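Local coordinates for lipase aflb (Neosartorya fumigata, PDB 6IDY), which probably hydrolyses ester bonds of lipids as a fungal lipase, using a serine nucleophile in a calcium-binding alpha/beta-hydrolase fold, at residues 228-233 / 257-262; 312-317 / 329-334. One frame throughout, in Å; residues are numbered along the deposited sequence.

Interaction 1. Residues 228-233 / 257-262; sequences AVLSWS and IAISPD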
ATOM      1  N   ALA A 228       0.002  14.892  -5.959  1.00 21.48           N
ATOM      2  CA  ALA A 228       0.857  14.142  -5.073  1.00 20.32           C
ATOM      3  C   ALA A 228       0.345  12.713  -5.109  1.00 24.14           C
ATOM      4  O   ALA A 228      -0.828  12.473  -5.413  1.00 23.29           O
ATOM      5  CB  ALA A 228       0.782  14.695  -3.667  1.00 21.19           C
ATOM      6  N   VAL A 229       1.240  11.761  -4.868  1.00 20.85           N
ATOM      7  CA  VAL A 229       0.907  10.345  -4.816  1.00 19.67           C
ATOM      8  C   VAL A 229       1.324   9.841  -3.438  1.00 23.71           C
ATOM      9  O   VAL A 229       2.449  10.103  -3.009  1.00 23.55           O
ATOM     10  CB  VAL A 229       1.609   9.523  -5.942  1.00 21.94           C
ATOM     11  CG1 VAL A 229       1.350   8.033  -5.775  1.00 20.60           C
ATOM     12  CG2 VAL A 229       1.192   9.993  -7.344  1.00 21.80           C
ATOM     13  N   LEU A 230       0.425   9.124  -2.751  1.00 19.50           N
ATOM     14  CA  LEU A 230       0.760   8.472  -1.493  1.00 18.82           C
ATOM     15  C   LEU A 230       0.505   6.993  -1.737  1.00 22.55           C
ATOM     16  O   LEU A 230      -0.604   6.607  -2.106  1.00 21.74           O
ATOM     17  CB  LEU A 230      -0.035   9.004  -0.288  1.00 19.12           C
ATOM     18  CG  LEU A 230       0.487   8.558   1.088  1.00 22.98           C
ATOM     19  CD1 LEU A 230       0.275   9.639   2.115  1.00 23.82           C
ATOM     20  CD2 LEU A 230      -0.180   7.261   1.547  1.00 23.97           C
ATOM     21  N   SER A 231       1.546   6.180  -1.584  1.00 19.26           N
ATOM     22  CA  SER A 231       1.443   4.754  -1.836  1.00 18.72           C
ATOM     23  C   SER A 231       1.741   3.918  -0.596  1.00 22.99           C
ATOM     24  O   SER A 231       2.362   4.403   0.347  1.00 22.42           O
ATOM     25  CB  SER A 231       2.369   4.365  -2.986  1.00 19.86           C
ATOM     26  OG  SER A 231       3.724   4.285  -2.575  1.00 23.05           O
ATOM     27  N   TRP A 232       1.280   2.663  -0.605  1.00 19.95           N
ATOM     28  CA  TRP A 232       1.542   1.686   0.438  1.00 19.06           C
ATOM     29  C   TRP A 232       2.049   0.408  -0.205  1.00 21.88           C
ATOM     30  O   TRP A 232       1.519   0.002  -1.235  1.00 20.08           O
ATOM     31  CB  TRP A 232       0.290   1.389   1.301  1.00 17.98           C
ATOM     32  CG  TRP A 232       0.531   0.333   2.351  1.00 18.53           C
ATOM     33  CD1 TRP A 232       1.487   0.351   3.325  1.00 21.28           C
ATOM     34  CD2 TRP A 232      -0.165  -0.914   2.495  1.00 18.38           C
ATOM     35  NE1 TRP A 232       1.431  -0.808   4.067  1.00 20.44           N
ATOM     36  CE2 TRP A 232       0.427  -1.604   3.577  1.00 21.99           C
ATOM     37  CE3 TRP A 232      -1.252  -1.510   1.827  1.00 19.63           C
ATOM     38  CZ2 TRP A 232      -0.030  -2.859   4.009  1.00 21.55           C
ATOM     39  CZ3 TRP A 232      -1.700  -2.753   2.251  1.00 21.16           C
ATOM     40  CH2 TRP A 232      -1.100  -3.409   3.337  1.00 21.93           C
ATOM     41  N   SER A 233       3.084  -0.215   0.396  1.00 19.50           N
ATOM     42  CA  SER A 233       3.625  -1.512  -0.010  1.00 18.63           C
ATOM     43  C   SER A 233       4.002  -1.520  -1.502  1.00 21.61           C
ATOM     44  O   SER A 233       4.730  -0.627  -1.946  1.00 20.09           O
ATOM     45  CB  SER A 233       2.605  -2.605   0.331  1.00 20.43           C
ATOM     46  OG  SER A 233       3.084  -3.918   0.110  1.00 25.95           O
ATOM     47  N   ILE A 257       4.896  10.103  -1.719  1.00 18.41           N
ATOM     48  CA  ILE A 257       5.026   9.655  -0.327  1.00 17.59           C
ATOM     49  C   ILE A 257       4.836   8.143  -0.337  1.00 20.96           C
ATOM     50  O   ILE A 257       3.769   7.651  -0.686  1.00 20.72           O
ATOM     51  CB  ILE A 257       4.059  10.412   0.635  1.00 20.84           C
ATOM     52  CG1 ILE A 257       4.306  11.941   0.570  1.00 21.34           C
ATOM     53  CG2 ILE A 257       4.193   9.883   2.088  1.00 20.99           C
ATOM     54  CD1 ILE A 257       3.042  12.813   0.760  1.00 23.70           C
ATOM     55  N   ALA A 258       5.896   7.407  -0.023  1.00 18.35           N
ATOM     56  CA  ALA A 258       5.872   5.953  -0.084  1.00 17.84           C
ATOM     57  C   ALA A 258       5.937   5.297   1.289  1.00 21.04           C
ATOM     58  O   ALA A 258       6.966   5.344   1.967  1.00 20.20           O
ATOM     59  CB  ALA A 258       6.989   5.459  -0.989  1.00 18.25           C
ATOM     60  N   ILE A 259       4.806   4.698   1.702  1.00 17.82           N
ATOM     61  CA  ILE A 259       4.660   3.998   2.984  1.00 16.96           C
ATOM     62  C   ILE A 259       5.046   2.536   2.778  1.00 20.39           C
ATOM     63  O   ILE A 259       4.487   1.873   1.897  1.00 19.90           O
ATOM     64  CB  ILE A 259       3.215   4.147   3.550  1.00 19.65           C
ATOM     65  CG1 ILE A 259       2.698   5.628   3.488  1.00 20.83           C
ATOM     66  CG2 ILE A 259       3.086   3.541   4.947  1.00 18.19           C
ATOM     67  CD1 ILE A 259       3.519   6.734   4.300  1.00 23.20           C
ATOM     68  N   SER A 260       6.026   2.050   3.576  1.00 17.02           N
ATOM     69  CA  SER A 260       6.573   0.679   3.545  1.00 16.13           C
ATOM     70  C   SER A 260       6.862   0.232   2.101  1.00 20.64           C
ATOM     71  O   SER A 260       6.376  -0.830   1.694  1.00 20.11           O
ATOM     72  CB  SER A 260       5.608  -0.299   4.224  1.00 16.58           C
ATOM     73  OG  SER A 260       5.392   0.058   5.578  1.00 20.56           O
ATOM     74  N   PRO A 261       7.595   1.033   1.283  1.00 18.05           N
ATOM     75  CA  PRO A 261       7.815   0.617  -0.108  1.00 17.67           C
ATOM     76  C   PRO A 261       8.887  -0.443  -0.254  1.00 21.77           C
ATOM     77  O   PRO A 261       9.906  -0.397   0.425  1.00 21.34           O
ATOM     78  CB  PRO A 261       8.208   1.918  -0.794  1.00 18.90           C
ATOM     79  CG  PRO A 261       8.923   2.686   0.280  1.00 22.90           C
ATOM     80  CD  PRO A 261       8.278   2.318   1.572  1.00 18.69           C
ATOM     81  N   ASP A 262       8.663  -1.394  -1.162  1.00 19.09           N
ATOM     82  CA  ASP A 262       9.630  -2.458  -1.411  1.00 17.09           C
ATOM     83  C   ASP A 262      10.285  -2.241  -2.770  1.00 19.57           C
ATOM     84  O   ASP A 262      10.133  -3.053  -3.683  1.00 19.43           O
ATOM     85  CB  ASP A 262       8.979  -3.847  -1.244  1.00 18.23           C
ATOM     86  CG  ASP A 262       7.836  -4.162  -2.185  1.00 23.48           C
ATOM     87  OD1 ASP A 262       7.028  -3.247  -2.474  1.00 24.49           O
ATOM     88  OD2 ASP A 262       7.743  -5.323  -2.627  1.00 24.32           O
TER
HETATM   89  O   HOH W   1       4.728   2.322  -0.835  1.00 13.84           O

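Interaction 2. Residues 312-317 / 329-334; sequences TIYSTF and ASAILS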
ATOM      1  N   THR A 312      10.216   8.370   1.607  1.00 18.38           N
ATOM      2  CA  THR A 312      10.016   6.946   1.930  1.00 17.58           C
ATOM      3  C   THR A 312       9.930   6.807   3.438  1.00 21.70           C
ATOM      4  O   THR A 312      10.671   7.486   4.144  1.00 20.52           O
ATOM      5  CB  THR A 312      11.086   6.024   1.287  1.00 23.11           C
ATOM      6  OG1 THR A 312      12.316   6.114   2.010  1.00 19.78           O
ATOM      7  CG2 THR A 312      11.307   6.303  -0.208  1.00 18.26           C
ATOM      8  N   ILE A 313       8.976   5.997   3.936  1.00 18.59           N
ATOM      9  CA  ILE A 313       8.757   5.814   5.374  1.00 18.29           C
ATOM     10  C   ILE A 313       8.599   4.329   5.635  1.00 21.89           C
ATOM     11  O   ILE A 313       7.732   3.683   5.042  1.00 21.41           O
ATOM     12  CB  ILE A 313       7.582   6.675   5.941  1.00 21.29           C
ATOM     13  CG1 ILE A 313       7.611   8.137   5.387  1.00 21.58           C
ATOM     14  CG2 ILE A 313       7.620   6.667   7.475  1.00 20.71           C
ATOM     15  CD1 ILE A 313       6.310   8.868   5.359  1.00 25.20           C
ATOM     16  N   TYR A 314       9.458   3.779   6.496  1.00 18.29           N
ATOM     17  CA  TYR A 314       9.497   2.332   6.729  1.00 17.62           C
ATOM     18  C   TYR A 314       9.949   1.958   8.123  1.00 21.82           C
ATOM     19  O   TYR A 314      10.587   2.760   8.805  1.00 20.51           O
ATOM     20  CB  TYR A 314      10.395   1.661   5.661  1.00 17.24           C
ATOM     21  CG  TYR A 314      11.801   2.224   5.611  1.00 17.81           C
ATOM     22  CD1 TYR A 314      12.068   3.442   4.982  1.00 19.24           C
ATOM     23  CD2 TYR A 314      12.873   1.518   6.145  1.00 18.45           C
ATOM     24  CE1 TYR A 314      13.366   3.949   4.907  1.00 17.93           C
ATOM     25  CE2 TYR A 314      14.174   2.012   6.073  1.00 19.42           C
ATOM     26  CZ  TYR A 314      14.415   3.231   5.458  1.00 21.76           C
ATOM     27  OH  TYR A 314      15.692   3.724   5.419  1.00 20.04           O
ATOM     28  N   SER A 315       9.673   0.699   8.511  1.00 19.12           N
ATOM     29  CA  SER A 315       9.935   0.181   9.847  1.00 18.92           C
ATOM     30  C   SER A 315      10.717  -1.132   9.873  1.00 23.31           C
ATOM     31  O   SER A 315      10.481  -2.006   9.039  1.00 23.02           O
ATOM     32  CB  SER A 315       8.599  -0.015  10.562  1.00 21.14           C
ATOM     33  OG  SER A 315       8.713  -0.609  11.845  1.00 24.64           O
ATOM     34  N   THR A 316      11.570  -1.303  10.899  1.00 20.46           N
ATOM     35  CA  THR A 316      12.335  -2.531  11.169  1.00 20.49           C
ATOM     36  C   THR A 316      11.359  -3.707  11.395  1.00 24.32           C
ATOM     37  O   THR A 316      11.640  -4.834  10.984  1.00 23.15           O
ATOM     38  CB  THR A 316      13.219  -2.315  12.424  1.00 28.14           C
ATOM     39  OG1 THR A 316      14.263  -1.407  12.093  1.00 26.00           O
ATOM     40  CG2 THR A 316      13.847  -3.619  12.970  1.00 28.87           C
ATOM     41  N   PHE A 317      10.206  -3.423  12.028  1.00 21.12           N
ATOM     42  CA  PHE A 317       9.206  -4.425  12.403  1.00 20.41           C
ATOM     43  C   PHE A 317       8.256  -4.803  11.266  1.00 24.44           C
ATOM     44  O   PHE A 317       7.216  -5.419  11.504  1.00 23.82           O
ATOM     45  CB  PHE A 317       8.465  -3.981  13.673  1.00 21.84           C
ATOM     46  CG  PHE A 317       9.433  -3.814  14.824  1.00 23.16           C
ATOM     47  CD1 PHE A 317       9.982  -4.924  15.460  1.00 25.57           C
ATOM     48  CD2 PHE A 317       9.844  -2.550  15.228  1.00 24.57           C
ATOM     49  CE1 PHE A 317      10.917  -4.771  16.484  1.00 27.46           C
ATOM     50  CE2 PHE A 317      10.765  -2.395  16.270  1.00 27.70           C
ATOM     51  CZ  PHE A 317      11.299  -3.505  16.887  1.00 26.76           C
ATOM     52  N   ALA A 329      18.239  -1.402   3.131  1.00 18.25           N
ATOM     53  CA  ALA A 329      16.771  -1.394   3.243  1.00 17.26           C
ATOM     54  C   ALA A 329      16.085  -1.228   1.890  1.00 20.54           C
ATOM     55  O   ALA A 329      16.479  -0.374   1.092  1.00 18.89           O
ATOM     56  CB  ALA A 329      16.308  -0.307   4.213  1.00 17.92           C
ATOM     57  N   SER A 330      15.084  -2.086   1.620  1.00 17.01           N
ATOM     58  CA  SER A 330      14.337  -2.116   0.362  1.00 15.98           C
ATOM     59  C   SER A 330      13.660  -0.785   0.022  1.00 19.15           C
ATOM     60  O   SER A 330      13.464  -0.470  -1.153  1.00 18.39           O
ATOM     61  CB  SER A 330      13.292  -3.224   0.404  1.00 16.65           C
ATOM     62  OG  SER A 330      12.745  -3.402  -0.889  1.00 20.75           O
ATOM     63  N   ALA A 331      13.310  -0.016   1.048  1.00 15.98           N
ATOM     64  CA  ALA A 331      12.620   1.258   0.899  1.00 16.24           C
ATOM     65  C   ALA A 331      13.491   2.408   0.439  1.00 20.13           C
ATOM     66  O   ALA A 331      12.959   3.423   0.007  1.00 20.70           O
ATOM     67  CB  ALA A 331      11.948   1.613   2.205  1.00 17.33           C
ATOM     68  N   ILE A 332      14.815   2.268   0.531  1.00 16.61           N
ATOM     69  CA  ILE A 332      15.741   3.349   0.198  1.00 15.78           C
ATOM     70  C   ILE A 332      15.809   3.643  -1.299  1.00 20.55           C
ATOM     71  O   ILE A 332      15.989   2.737  -2.107  1.00 19.87           O
ATOM     72  CB  ILE A 332      17.158   3.095   0.809  1.00 18.00           C
ATOM     73  CG1 ILE A 332      17.113   3.131   2.362  1.00 17.75           C
ATOM     74  CG2 ILE A 332      18.225   4.079   0.247  1.00 17.30           C
ATOM     75  CD1 ILE A 332      18.416   2.587   3.079  1.00 19.76           C
ATOM     76  N   LEU A 333      15.681   4.928  -1.647  1.00 17.34           N
ATOM     77  CA  LEU A 333      15.898   5.413  -3.000  1.00 17.42           C
ATOM     78  C   LEU A 333      17.088   6.345  -2.954  1.00 22.03           C
ATOM     79  O   LEU A 333      17.258   7.105  -1.992  1.00 22.57           O
ATOM     80  CB  LEU A 333      14.685   6.152  -3.592  1.00 17.12           C
ATOM     81  CG  LEU A 333      13.489   5.292  -4.037  1.00 20.72           C
ATOM     82  CD1 LEU A 333      12.382   6.160  -4.594  1.00 20.40           C
ATOM     83  CD2 LEU A 333      13.890   4.216  -5.064  1.00 20.98           C
ATOM     84  N   SER A 334      17.920   6.282  -3.984  1.00 17.95           N
ATOM     85  CA  SER A 334      19.044   7.200  -4.121  1.00 17.86           C
ATOM     86  C   SER A 334      18.472   8.463  -4.771  1.00 20.85           C
ATOM     87  O   SER A 334      17.286   8.488  -5.129  1.00 19.46           O
ATOM     88  CB  SER A 334      20.132   6.590  -5.000  1.00 18.39           C
ATOM     89  OG  SER A 334      20.896   5.664  -4.248  1.00 22.86           O
TER

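Interaction 1. Residues 228-233 / 257-262
The beta-alpha-beta unit of strand 227-232, helix 235-245 and strand 253-259 supplies this contact, in which two neighbouring parallel strands in the buried centre of the sheet run side by side at 12°. Backbone bonds alternate across the pair: I257 N gives to V229 O, S231 N to I257 O and I259 N to S231 O, each 2.8 Å. The first two run nearly along the C=O axis, whereas I259 N stands above the carbonyl plane of S231. L230, I257, W232 and I259 share one face of the sheet, L230 crossing both isoleucines obliquely. L230 CG is anti to the backbone N, and its methyls divide the work: CD1 reaches I257 CG2 at 3.9 Å, while CD2 meets I259 CG1 at 3.8 Å. I259 CG2 packs beside W232 CD1, the two side chains crossing at about a right angle; W232 NE1 bonds to H361 O. On the other face, S231 OG lies in the crowded position between N and carbonyl carbon (chi1 77°) and gives its proton to a water, which in turn donates to I259 O at 2.8 Å and to S233 O at 3.2 Å. I259 O also accepts S233 N at 2.9 Å, extending the strand pairing into the loop. There S233 turns sharply, with positive phi (54°). Its CB lies over one face of the W232 ring, and OG, anti to its own N, bonds to H361 NE2. A serine in this strained turn between strand and helix, paired with a histidine, is characteristic of the nucleophile elbow of alpha/beta-hydrolase lipases.

Interaction 2. Residues 312-317 / 329-334
A329 opens a type I beta turn that closes with I332 N bonded to A329 O, 3.2 Å apart; A329, A331 and I332 of this turn line the Y314 side chain. A329 CB comes obliquely to the ring, 3.7 Å from Y314 CE2. S330 OG, bonded to G265 O and H264 N, ties the turn to the neighbouring loop. A331 makes the central contact: its methyl sits over one face of Y314 as a CH-pi contact, 3.7 Å from the ring centroid and 28° off the normal, shifted toward the rim so that CB is 3.3 Å from CD1. Y314 is set there by its first torsion, which puts CG between N and carbonyl carbon (chi1 56°). A331 O faces T312 CG2 at 3.3 Å; the hydroxyl of T312 pairs with N343 OD1 on strand 341-345. I332 then passes the outer end of the ring, its CG1 3.4 Å from Y314 OH. At L333 the backbone O accepts N343 ND2, tying the returning chain to that same asparagine. Thus T312 and Y314, which share one face of strand 310-314, are covered by a connecting loop packed over the strand's C-terminal end, as in the loops at the C-terminal edge of an alpha/beta-hydrolase sheet.

How the interactions relate
Interactions 1 and 2, with centres about 10 Å apart, both reach one sheet, interaction 2 through strand 310-314, the parallel neighbour of strand 253-259. I313 joins them through two probable hydrogen bonds: its N to A258 O at 2.9 Å and its O to S260 N at 2.8 Å. The residues after strand 253-259 touch the 329-332 turn: P261 O lies 3.4 Å from A331 CB, and D262 CA 3.3 Å from S330 OG. The 329-334 turn thus packs beside the segment next to the likely nucleophile S233. The calcium is nearer interaction 1, about 7 Å from the I257 side chain against about 13 Å from that of T312; D255, earlier on strand 253-259, is among its ligands.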